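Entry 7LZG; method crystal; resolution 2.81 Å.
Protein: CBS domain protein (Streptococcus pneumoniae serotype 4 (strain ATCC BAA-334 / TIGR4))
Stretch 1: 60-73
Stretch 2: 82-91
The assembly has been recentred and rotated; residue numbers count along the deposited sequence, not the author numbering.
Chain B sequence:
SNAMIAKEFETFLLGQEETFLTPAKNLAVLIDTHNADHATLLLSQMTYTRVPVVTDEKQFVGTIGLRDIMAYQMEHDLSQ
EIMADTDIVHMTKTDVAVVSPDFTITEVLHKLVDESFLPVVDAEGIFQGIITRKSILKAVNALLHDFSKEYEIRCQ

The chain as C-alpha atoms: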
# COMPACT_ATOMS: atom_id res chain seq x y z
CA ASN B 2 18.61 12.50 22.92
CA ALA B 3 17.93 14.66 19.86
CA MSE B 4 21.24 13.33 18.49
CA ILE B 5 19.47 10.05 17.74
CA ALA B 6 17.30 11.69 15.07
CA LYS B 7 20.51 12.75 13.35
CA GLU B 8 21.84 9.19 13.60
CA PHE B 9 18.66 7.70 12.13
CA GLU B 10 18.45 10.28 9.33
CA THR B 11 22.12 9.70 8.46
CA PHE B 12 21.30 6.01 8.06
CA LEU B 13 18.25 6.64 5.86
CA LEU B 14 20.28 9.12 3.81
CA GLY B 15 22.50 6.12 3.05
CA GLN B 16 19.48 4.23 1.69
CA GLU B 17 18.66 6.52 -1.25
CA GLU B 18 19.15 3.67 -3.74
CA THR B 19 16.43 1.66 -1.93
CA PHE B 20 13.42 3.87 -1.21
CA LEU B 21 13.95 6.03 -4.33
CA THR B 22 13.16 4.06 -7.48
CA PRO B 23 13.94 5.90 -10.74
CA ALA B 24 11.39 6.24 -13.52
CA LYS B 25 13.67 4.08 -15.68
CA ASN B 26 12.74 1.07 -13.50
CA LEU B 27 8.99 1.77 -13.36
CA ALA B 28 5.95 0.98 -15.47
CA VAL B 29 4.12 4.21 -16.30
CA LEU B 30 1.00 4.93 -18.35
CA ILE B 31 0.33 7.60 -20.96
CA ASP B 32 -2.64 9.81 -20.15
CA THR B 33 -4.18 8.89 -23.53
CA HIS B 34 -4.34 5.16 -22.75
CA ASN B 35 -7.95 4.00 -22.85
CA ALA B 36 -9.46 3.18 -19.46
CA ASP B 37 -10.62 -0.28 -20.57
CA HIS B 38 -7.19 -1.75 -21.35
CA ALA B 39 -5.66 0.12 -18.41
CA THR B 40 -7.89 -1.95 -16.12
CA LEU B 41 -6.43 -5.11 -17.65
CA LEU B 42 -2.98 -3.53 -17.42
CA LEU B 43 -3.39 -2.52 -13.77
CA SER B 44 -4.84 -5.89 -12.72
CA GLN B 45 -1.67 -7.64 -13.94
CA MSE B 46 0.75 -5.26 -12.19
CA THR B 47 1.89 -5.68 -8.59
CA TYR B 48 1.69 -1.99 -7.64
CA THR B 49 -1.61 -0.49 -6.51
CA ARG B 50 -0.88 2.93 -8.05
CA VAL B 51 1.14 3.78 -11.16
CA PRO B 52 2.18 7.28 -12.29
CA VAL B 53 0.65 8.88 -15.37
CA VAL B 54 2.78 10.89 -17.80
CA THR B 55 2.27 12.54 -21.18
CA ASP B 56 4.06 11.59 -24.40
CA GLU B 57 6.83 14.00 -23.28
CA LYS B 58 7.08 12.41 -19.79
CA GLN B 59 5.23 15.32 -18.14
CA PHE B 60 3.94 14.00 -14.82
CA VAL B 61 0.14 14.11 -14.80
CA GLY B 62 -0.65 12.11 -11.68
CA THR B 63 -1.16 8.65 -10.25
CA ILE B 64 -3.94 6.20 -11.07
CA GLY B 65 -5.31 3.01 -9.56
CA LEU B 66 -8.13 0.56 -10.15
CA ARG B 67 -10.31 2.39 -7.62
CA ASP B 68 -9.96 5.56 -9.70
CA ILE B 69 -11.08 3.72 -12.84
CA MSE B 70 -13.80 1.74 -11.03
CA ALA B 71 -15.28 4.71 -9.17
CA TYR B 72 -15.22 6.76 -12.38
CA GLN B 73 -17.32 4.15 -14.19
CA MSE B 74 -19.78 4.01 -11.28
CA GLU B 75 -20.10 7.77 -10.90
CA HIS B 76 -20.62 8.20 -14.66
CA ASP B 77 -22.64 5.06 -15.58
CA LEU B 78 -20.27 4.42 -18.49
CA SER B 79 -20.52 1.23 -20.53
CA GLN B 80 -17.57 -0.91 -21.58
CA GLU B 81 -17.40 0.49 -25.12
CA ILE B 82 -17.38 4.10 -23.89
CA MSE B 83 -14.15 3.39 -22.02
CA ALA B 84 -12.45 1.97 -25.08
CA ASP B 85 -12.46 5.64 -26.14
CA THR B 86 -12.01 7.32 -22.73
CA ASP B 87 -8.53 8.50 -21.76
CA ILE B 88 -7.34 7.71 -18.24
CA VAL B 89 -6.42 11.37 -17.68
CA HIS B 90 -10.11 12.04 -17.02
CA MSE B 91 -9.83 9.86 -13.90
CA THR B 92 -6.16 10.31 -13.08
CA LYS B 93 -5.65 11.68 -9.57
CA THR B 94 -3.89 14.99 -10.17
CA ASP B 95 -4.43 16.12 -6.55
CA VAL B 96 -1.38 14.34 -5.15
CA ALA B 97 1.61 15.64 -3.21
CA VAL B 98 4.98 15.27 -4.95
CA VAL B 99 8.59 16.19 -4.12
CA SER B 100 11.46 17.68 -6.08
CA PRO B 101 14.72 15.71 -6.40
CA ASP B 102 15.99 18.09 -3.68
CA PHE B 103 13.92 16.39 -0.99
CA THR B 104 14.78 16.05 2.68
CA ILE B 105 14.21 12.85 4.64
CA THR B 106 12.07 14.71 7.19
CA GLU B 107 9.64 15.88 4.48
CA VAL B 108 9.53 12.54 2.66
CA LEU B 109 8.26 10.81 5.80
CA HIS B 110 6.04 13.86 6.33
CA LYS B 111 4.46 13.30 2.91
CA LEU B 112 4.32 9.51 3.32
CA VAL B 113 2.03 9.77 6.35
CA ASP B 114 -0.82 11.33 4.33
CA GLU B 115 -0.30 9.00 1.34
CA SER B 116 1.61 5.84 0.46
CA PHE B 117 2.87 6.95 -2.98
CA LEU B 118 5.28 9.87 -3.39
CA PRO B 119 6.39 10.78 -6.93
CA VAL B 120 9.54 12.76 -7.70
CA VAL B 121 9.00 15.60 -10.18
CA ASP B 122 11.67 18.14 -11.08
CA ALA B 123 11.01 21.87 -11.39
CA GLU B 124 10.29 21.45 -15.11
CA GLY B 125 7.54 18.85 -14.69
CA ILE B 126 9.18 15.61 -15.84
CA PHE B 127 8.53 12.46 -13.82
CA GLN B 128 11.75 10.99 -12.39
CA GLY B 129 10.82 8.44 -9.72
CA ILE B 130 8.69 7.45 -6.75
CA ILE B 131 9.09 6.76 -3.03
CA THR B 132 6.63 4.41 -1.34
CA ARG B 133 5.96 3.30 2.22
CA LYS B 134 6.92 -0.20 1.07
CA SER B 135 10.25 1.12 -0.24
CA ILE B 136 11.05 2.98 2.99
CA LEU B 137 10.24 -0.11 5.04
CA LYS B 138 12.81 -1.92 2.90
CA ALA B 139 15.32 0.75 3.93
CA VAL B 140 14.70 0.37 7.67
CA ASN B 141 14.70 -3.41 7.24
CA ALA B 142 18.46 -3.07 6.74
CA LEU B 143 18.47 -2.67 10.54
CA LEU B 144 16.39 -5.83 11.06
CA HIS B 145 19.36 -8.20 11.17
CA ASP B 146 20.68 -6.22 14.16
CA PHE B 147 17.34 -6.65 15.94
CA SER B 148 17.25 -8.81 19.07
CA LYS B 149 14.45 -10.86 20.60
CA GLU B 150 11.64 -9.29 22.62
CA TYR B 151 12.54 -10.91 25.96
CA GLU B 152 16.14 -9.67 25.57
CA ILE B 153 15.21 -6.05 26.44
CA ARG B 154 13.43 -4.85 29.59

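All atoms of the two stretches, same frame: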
# COMPACT_ATOMS: atom_id res chain seq x y z
N PHE B 60 4.69 14.69 -15.86
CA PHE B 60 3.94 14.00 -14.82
C PHE B 60 2.53 14.57 -14.72
O PHE B 60 2.35 15.75 -14.43
CB PHE B 60 4.66 14.12 -13.48
CG PHE B 60 3.89 13.54 -12.32
CD1 PHE B 60 3.87 12.17 -12.11
CD2 PHE B 60 3.19 14.36 -11.46
CE1 PHE B 60 3.16 11.64 -11.05
CE2 PHE B 60 2.48 13.84 -10.40
CZ PHE B 60 2.47 12.47 -10.19
N VAL B 61 1.54 13.71 -14.94
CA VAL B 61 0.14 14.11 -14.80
C VAL B 61 -0.39 13.77 -13.42
O VAL B 61 -0.98 14.62 -12.74
CB VAL B 61 -0.71 13.43 -15.90
CG1 VAL B 61 -2.14 13.93 -15.85
CG2 VAL B 61 -0.10 13.68 -17.27
N GLY B 62 -0.18 12.54 -12.98
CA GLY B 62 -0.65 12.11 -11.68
C GLY B 62 -0.48 10.61 -11.53
O GLY B 62 0.21 9.96 -12.31
N THR B 63 -1.14 10.08 -10.50
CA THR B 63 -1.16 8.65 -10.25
C THR B 63 -2.57 8.12 -10.47
O THR B 63 -3.55 8.85 -10.34
CB THR B 63 -0.71 8.33 -8.82
OG1 THR B 63 -1.59 8.95 -7.88
CG2 THR B 63 0.71 8.83 -8.59
N ILE B 64 -2.66 6.83 -10.81
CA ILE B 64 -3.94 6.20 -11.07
C ILE B 64 -3.94 4.79 -10.48
O ILE B 64 -2.90 4.13 -10.42
CB ILE B 64 -4.28 6.17 -12.58
CG1 ILE B 64 -5.75 5.84 -12.80
CG2 ILE B 64 -3.38 5.18 -13.31
CD1 ILE B 64 -6.18 5.86 -14.24
N GLY B 65 -5.11 4.36 -10.03
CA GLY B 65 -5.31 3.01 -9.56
C GLY B 65 -6.62 2.46 -10.07
O GLY B 65 -7.38 3.15 -10.76
N LEU B 66 -6.88 1.20 -9.72
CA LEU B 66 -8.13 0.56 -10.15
C LEU B 66 -9.34 1.21 -9.50
O LEU B 66 -10.41 1.28 -10.11
CB LEU B 66 -8.08 -0.93 -9.84
CG LEU B 66 -7.21 -1.73 -10.80
CD1 LEU B 66 -7.09 -3.16 -10.33
CD2 LEU B 66 -7.79 -1.66 -12.20
N ARG B 67 -9.20 1.69 -8.26
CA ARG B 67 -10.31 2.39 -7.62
C ARG B 67 -10.68 3.65 -8.38
O ARG B 67 -11.87 3.98 -8.51
CB ARG B 67 -9.95 2.73 -6.17
CG ARG B 67 -11.03 3.52 -5.44
CD ARG B 67 -10.63 3.82 -4.01
NE ARG B 67 -9.32 4.46 -3.94
CZ ARG B 67 -8.77 4.94 -2.83
NH1 ARG B 67 -9.41 4.87 -1.66
NH2 ARG B 67 -7.57 5.49 -2.88
N ASP B 68 -9.68 4.36 -8.91
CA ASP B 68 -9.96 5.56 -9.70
C ASP B 68 -10.74 5.22 -10.96
O ASP B 68 -11.70 5.91 -11.31
CB ASP B 68 -8.66 6.27 -10.04
CG ASP B 68 -7.85 6.63 -8.81
OD1 ASP B 68 -8.41 7.31 -7.92
OD2 ASP B 68 -6.67 6.23 -8.73
N ILE B 69 -10.36 4.14 -11.64
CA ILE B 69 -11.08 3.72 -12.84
C ILE B 69 -12.46 3.19 -12.47
O ILE B 69 -13.46 3.52 -13.12
CB ILE B 69 -10.26 2.67 -13.61
CG1 ILE B 69 -8.89 3.25 -13.99
CG2 ILE B 69 -11.01 2.20 -14.84
CD1 ILE B 69 -8.05 2.32 -14.83
N MSE B 70 -12.54 2.37 -11.42
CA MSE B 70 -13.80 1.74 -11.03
C MSE B 70 -14.82 2.76 -10.54
O MSE B 70 -15.98 2.72 -10.94
CB MSE B 70 -13.55 0.69 -9.95
CG MSE B 70 -14.08 -0.69 -10.30
SE MSE B 70 -13.54 -1.27 -12.09
CE MSE B 70 -11.60 -1.19 -11.87
N ALA B 71 -14.38 3.68 -9.68
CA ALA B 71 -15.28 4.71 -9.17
C ALA B 71 -15.71 5.68 -10.26
O ALA B 71 -16.81 6.23 -10.21
CB ALA B 71 -14.63 5.46 -8.01
N TYR B 72 -14.85 5.90 -11.26
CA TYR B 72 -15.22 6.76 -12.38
C TYR B 72 -16.34 6.14 -13.21
O TYR B 72 -17.26 6.83 -13.65
CB TYR B 72 -13.99 7.06 -13.23
CG TYR B 72 -14.21 8.05 -14.36
CD1 TYR B 72 -14.64 7.62 -15.61
CD2 TYR B 72 -13.98 9.40 -14.18
CE1 TYR B 72 -14.84 8.50 -16.64
CE2 TYR B 72 -14.18 10.31 -15.21
CZ TYR B 72 -14.61 9.84 -16.44
OH TYR B 72 -14.81 10.72 -17.48
N GLN B 73 -16.27 4.82 -13.43
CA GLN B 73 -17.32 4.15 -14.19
C GLN B 73 -18.64 4.17 -13.44
O GLN B 73 -19.71 4.34 -14.05
CB GLN B 73 -16.90 2.71 -14.50
CG GLN B 73 -17.88 1.96 -15.39
CD GLN B 73 -17.37 0.58 -15.76
OE1 GLN B 73 -16.45 0.05 -15.13
NE2 GLN B 73 -17.95 -0.01 -16.80
N ILE B 82 -17.70 2.70 -24.10
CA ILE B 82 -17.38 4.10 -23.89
C ILE B 82 -15.98 4.27 -23.32
O ILE B 82 -15.33 5.30 -23.55
CB ILE B 82 -18.46 4.75 -22.98
CG1 ILE B 82 -19.80 4.77 -23.71
CG2 ILE B 82 -18.06 6.16 -22.57
CD1 ILE B 82 -20.88 5.54 -22.98
N MSE B 83 -15.47 3.27 -22.61
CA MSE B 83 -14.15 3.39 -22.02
C MSE B 83 -13.04 2.84 -22.91
O MSE B 83 -11.86 2.97 -22.59
CB MSE B 83 -14.13 2.71 -20.66
CG MSE B 83 -14.89 3.51 -19.64
SE MSE B 83 -14.68 2.86 -17.84
CE MSE B 83 -14.95 4.54 -16.93
N ALA B 84 -13.43 2.22 -24.03
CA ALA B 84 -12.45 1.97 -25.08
C ALA B 84 -12.03 3.26 -25.77
O ALA B 84 -11.03 3.26 -26.49
CB ALA B 84 -13.01 0.98 -26.10
N ASP B 85 -12.76 4.35 -25.55
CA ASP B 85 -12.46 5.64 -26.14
C ASP B 85 -12.15 6.70 -25.09
O ASP B 85 -11.81 7.83 -25.46
CB ASP B 85 -13.64 6.10 -27.01
CG ASP B 85 -13.27 7.21 -27.98
OD1 ASP B 85 -12.47 6.95 -28.90
OD2 ASP B 85 -13.77 8.34 -27.82
N THR B 86 -12.23 6.36 -23.81
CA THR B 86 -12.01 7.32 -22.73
C THR B 86 -10.56 7.27 -22.26
O THR B 86 -10.07 6.20 -21.87
CB THR B 86 -12.93 7.03 -21.55
OG1 THR B 86 -14.29 6.92 -22.00
CG2 THR B 86 -12.84 8.15 -20.52
N ASP B 87 -9.89 8.42 -22.28
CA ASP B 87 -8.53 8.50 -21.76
C ASP B 87 -8.54 8.42 -20.24
O ASP B 87 -9.48 8.86 -19.57
CB ASP B 87 -7.88 9.81 -22.21
CG ASP B 87 -7.79 9.93 -23.71
OD1 ASP B 87 -8.13 8.95 -24.41
OD2 ASP B 87 -7.38 11.00 -24.20
N ILE B 88 -7.46 7.84 -19.68
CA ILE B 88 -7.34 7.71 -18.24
C ILE B 88 -7.06 9.03 -17.54
O ILE B 88 -7.19 9.10 -16.31
CB ILE B 88 -6.23 6.70 -17.85
CG1 ILE B 88 -4.87 7.18 -18.36
CG2 ILE B 88 -6.56 5.31 -18.36
CD1 ILE B 88 -3.72 6.34 -17.85
N VAL B 89 -6.68 10.07 -18.28
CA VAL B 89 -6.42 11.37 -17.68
C VAL B 89 -7.69 11.94 -17.05
O VAL B 89 -7.63 12.70 -16.08
CB VAL B 89 -5.82 12.33 -18.72
CG1 VAL B 89 -6.79 12.55 -19.87
CG2 VAL B 89 -5.43 13.66 -18.07
N HIS B 90 -8.86 11.57 -17.58
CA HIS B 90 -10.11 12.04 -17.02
C HIS B 90 -10.41 11.44 -15.66
O HIS B 90 -11.36 11.88 -15.00
CB HIS B 90 -11.26 11.73 -17.99
CG HIS B 90 -11.19 12.50 -19.27
ND1 HIS B 90 -10.89 13.84 -19.32
CD2 HIS B 90 -11.38 12.11 -20.55
CE1 HIS B 90 -10.90 14.25 -20.58
NE2 HIS B 90 -11.19 13.22 -21.34
N MSE B 91 -9.63 10.46 -15.21
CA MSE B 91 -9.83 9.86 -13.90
C MSE B 91 -8.51 9.73 -13.16
O MSE B 91 -8.44 9.13 -12.09
CB MSE B 91 -10.49 8.49 -14.04
CG MSE B 91 -9.63 7.46 -14.74
SE MSE B 91 -10.72 6.20 -15.75
CE MSE B 91 -11.39 7.43 -17.10

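Stretch 1 runs as a strand from F60 and turns near G65 into a helix that begins at L66 and continues past Q73. The helix start is fastened by D68, whose OD2 accepts a hydrogen bond from G65 N at 2.8 Å. Stretch 2 is mostly loop, with a short 3-10 segment around V89. The backbones come closest at D68 and M91, with 6.0 Å between D68 CA and M91 CA; M83 lies by the helix at Q73, and V89 by the strand at V61. No hydrogen bond links the two stretches. Apolar side chains make most of the closest contacts. The whole contact buries 539 Å², both sides summed.

I82 makes no contact across the interface, but its backbone matters locally. I82 O accepts a very short hydrogen bond, 2.5 Å, from T86 OG1, which ties the first turn together. M83, a selenomethionine, points toward the helix. M83 CE, a methyl, lies 3.4 Å from Y72 CD1, at the edge of the ring, and 3.6 Å from Q73 CB. T86 touches the tyrosine lightly, with T86 CG2 4.4 Å from Y72 CE1.

D87 makes no contact. I88 turns toward the strand, where I88 CB sits 3.7 Å from I64 CD1. Both side chains are pure hydrocarbon, so they gain by dispersion and by excluding water. V89 meets the strand further back in the same way, with V89 CG2 4.0 Å from V61 CG1. The closest approach of H90 is through its backbone: H90 O lies 3.2 Å from Y72 CE2. Its side chain leads away at the end, although H90 CB is 3.7 Å from Y72 OH.

M91, also a selenomethionine, has the largest covered area of either stretch. M91 N bonds back to I88 O at 3.0 Å. Its side chain reaches both strand and helix. M91 CG packs 3.8 Å from I64 CD1, and M91 SE, large and polarisable, lies 3.9 Å from I69 CG1. M91 CE sits over one face of the Y72 ring, 3.8 Å from the centroid, as a CH-pi contact. The polarised methyl suits the electron-rich ring face. M91 O also approaches D68 CB at 3.5 Å.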